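Local structure of phenol hydroxylase component phN (Pseudomonas stutzeri, 3U52) at residues Lys43-Ser48 / Leu248-Asp253. The protein is the diiron subunit of a bacterial multicomponent monooxygenase that probably hydroxylates phenol with molecular oxygen. Residues are numbered along the deposited sequence; the frame is centred on the assembly and turned at random.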
loop_
_atom_site.group_PDB
_atom_site.type_symbol
_atom_site.label_atom_id
_atom_site.label_comp_id
_atom_site.label_asym_id
_atom_site.label_seq_id
_atom_site.Cartn_x
_atom_site.Cartn_y
_atom_site.Cartn_z
ATOM N N LYS A 43 -5.060 -41.576 22.207
ATOM C CA LYS A 43 -5.405 -41.415 23.604
ATOM C C LYS A 43 -4.795 -40.129 24.096
ATOM O O LYS A 43 -3.590 -39.908 23.919
ATOM C CB LYS A 43 -4.860 -42.568 24.433
ATOM C CG LYS A 43 -5.347 -43.950 23.979
ATOM C CD LYS A 43 -5.295 -44.957 25.148
ATOM C CE LYS A 43 -5.652 -46.366 24.706
ATOM N NZ LYS A 43 -4.562 -46.887 23.826
ATOM N N ILE A 44 -5.640 -39.258 24.671
ATOM C CA ILE A 44 -5.149 -38.051 25.271
ATOM C C ILE A 44 -5.244 -38.222 26.774
ATOM O O ILE A 44 -6.307 -38.503 27.313
ATOM C CB ILE A 44 -5.893 -36.769 24.807
ATOM C CG1 ILE A 44 -5.853 -36.632 23.272
ATOM C CG2 ILE A 44 -5.237 -35.493 25.478
ATOM C CD1 ILE A 44 -4.472 -36.554 22.673
ATOM N N THR A 45 -4.111 -38.043 27.419
ATOM C CA THR A 45 -3.929 -38.182 28.866
ATOM C C THR A 45 -4.220 -36.873 29.651
ATOM O O THR A 45 -4.754 -36.923 30.761
ATOM C CB THR A 45 -2.507 -38.686 29.104
ATOM O OG1 THR A 45 -2.504 -40.125 28.985
ATOM C CG2 THR A 45 -1.951 -38.224 30.442
ATOM N N ASP A 46 -3.940 -35.719 29.045
ATOM C CA ASP A 46 -3.998 -34.437 29.763
ATOM C C ASP A 46 -3.853 -33.236 28.814
ATOM O O ASP A 46 -2.731 -32.871 28.406
ATOM C CB ASP A 46 -2.912 -34.389 30.829
ATOM C CG ASP A 46 -2.980 -33.135 31.709
ATOM O OD1 ASP A 46 -2.065 -32.983 32.579
ATOM O OD2 ASP A 46 -3.936 -32.324 31.564
ATOM N N TRP A 47 -4.998 -32.629 28.497
ATOM C CA TRP A 47 -5.060 -31.524 27.533
ATOM C C TRP A 47 -4.322 -30.301 28.024
ATOM O O TRP A 47 -3.846 -29.489 27.213
ATOM C CB TRP A 47 -6.494 -31.180 27.154
ATOM C CG TRP A 47 -7.059 -31.988 25.999
ATOM C CD1 TRP A 47 -8.013 -32.957 26.077
ATOM C CD2 TRP A 47 -6.709 -31.887 24.608
ATOM N NE1 TRP A 47 -8.292 -33.462 24.819
ATOM C CE2 TRP A 47 -7.508 -32.810 23.905
ATOM C CE3 TRP A 47 -5.793 -31.111 23.893
ATOM C CZ2 TRP A 47 -7.422 -32.972 22.528
ATOM C CZ3 TRP A 47 -5.715 -31.273 22.524
ATOM C CH2 TRP A 47 -6.512 -32.195 21.857
ATOM N N SER A 48 -4.170 -30.197 29.344
ATOM C CA SER A 48 -3.491 -29.042 29.950
ATOM C C SER A 48 -1.980 -29.032 29.649
ATOM O O SER A 48 -1.294 -27.993 29.752
ATOM C CB SER A 48 -3.740 -29.009 31.459
ATOM O OG SER A 48 -2.817 -29.878 32.098
ATOM N N LEU A 248 2.479 -37.444 20.442
ATOM C CA LEU A 248 3.459 -38.485 20.748
ATOM C C LEU A 248 3.714 -38.618 22.252
ATOM O O LEU A 248 3.968 -39.713 22.742
ATOM C CB LEU A 248 4.790 -38.223 20.023
ATOM C CG LEU A 248 4.655 -38.419 18.507
ATOM C CD1 LEU A 248 5.893 -37.874 17.749
ATOM C CD2 LEU A 248 4.346 -39.856 18.158
ATOM N N GLU A 249 3.632 -37.517 22.982
ATOM C CA GLU A 249 3.917 -37.542 24.415
ATOM C C GLU A 249 2.749 -37.980 25.263
ATOM O O GLU A 249 2.921 -38.372 26.412
ATOM C CB GLU A 249 4.395 -36.171 24.854
ATOM C CG GLU A 249 5.823 -35.939 24.413
ATOM C CD GLU A 249 6.398 -34.644 24.872
ATOM O OE1 GLU A 249 5.823 -34.054 25.815
ATOM O OE2 GLU A 249 7.430 -34.226 24.288
ATOM N N GLN A 250 1.550 -37.930 24.706
ATOM C CA GLN A 250 0.360 -38.198 25.488
ATOM C C GLN A 250 0.148 -39.670 25.841
ATOM O O GLN A 250 -0.481 -39.964 26.853
ATOM C CB GLN A 250 -0.881 -37.602 24.819
ATOM C CG GLN A 250 -0.934 -36.122 24.932
ATOM C CD GLN A 250 -1.346 -35.663 26.306
ATOM O OE1 GLN A 250 -2.332 -36.125 26.817
ATOM N NE2 GLN A 250 -0.585 -34.766 26.910
ATOM N N HIS A 251 0.686 -40.589 25.051
ATOM C CA HIS A 251 0.478 -41.993 25.327
ATOM C C HIS A 251 1.319 -42.817 24.397
ATOM O O HIS A 251 1.341 -42.549 23.194
ATOM C CB HIS A 251 -0.992 -42.375 25.126
ATOM C CG HIS A 251 -1.390 -43.553 25.947
ATOM N ND1 HIS A 251 -1.006 -44.838 25.624
ATOM C CD2 HIS A 251 -2.071 -43.642 27.117
ATOM C CE1 HIS A 251 -1.461 -45.674 26.543
ATOM N NE2 HIS A 251 -2.105 -44.972 27.461
ATOM N N GLU A 252 1.989 -43.839 24.921
ATOM C CA GLU A 252 2.848 -44.680 24.081
ATOM C C GLU A 252 2.063 -45.370 23.006
ATOM O O GLU A 252 2.588 -45.618 21.938
ATOM C CB GLU A 252 3.611 -45.737 24.891
ATOM C CG GLU A 252 2.734 -46.550 25.805
ATOM C CD GLU A 252 3.522 -47.560 26.631
ATOM O OE1 GLU A 252 4.355 -47.129 27.472
ATOM O OE2 GLU A 252 3.296 -48.789 26.441
ATOM N N ASP A 253 0.810 -45.687 23.279
ATOM C CA ASP A 253 -0.022 -46.290 22.231
ATOM C C ASP A 253 -0.200 -45.384 20.977
ATOM O O ASP A 253 -0.484 -45.894 19.901
ATOM C CB ASP A 253 -1.370 -46.727 22.783
ATOM C CG ASP A 253 -1.250 -47.872 23.844
ATOM O OD1 ASP A 253 -0.204 -48.574 23.904
ATOM O OD2 ASP A 253 -2.220 -48.055 24.616
#
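Lys43 lies across the His251 ring: its CD stands over the centre of one face, 4.0 Å from the ring centroid and 10° off the normal, a CH-pi contact. Past CD the chain bends at its last torsion (chi4 69°), which brings NZ to Asp253 OD2 at 2.7 Å, a salt bridge on the anti lone pair of that oxygen. Within its own segment, His251 ND1 accepts Asp253 N in the ring plane, a capping bond at the turn into helix 254-283. Ile44 points its CB away, yet CG2 comes within 3.3 Å of Gln250 OE1 and sits over the Trp47 ring near its rim. Thr45 gives its hydroxyl to the backbone: OG1 donates to Gln250 O at 2.9 Å, nearly in line with the carbonyl, and sits at the His251 ring edge. Its own N makes a weak bond to Gln250 OE1. Asp46 N donates to the same oxygen, 2.8 Å from Gln250 OE1, in the carbonyl plane and on a lone pair. Gln250 NE2 returns a weak bond to Asp46 O, and a bend at chi2 (-76°) folds the amide back to meet these backbone groups. Cut back to alanine, Gln250 would probably leave the Thr45 and Asp46 N-H groups without their common acceptor and Asp46 O without its weak donor. Ser48 N to Asp46 OD2 makes an Asx turn at the start of the 3-10 segment, and Ser48 OG adds a second bond to that oxygen from the same face. The contact is at the surface: the loop between helices 30-33 and 58-81 packs against helix 220-250 and the turn after it, Trp47 meets Phe246 and lines a xenon pocket, and Asn254 OD1, on helix 254-283, accepts Lys43 N.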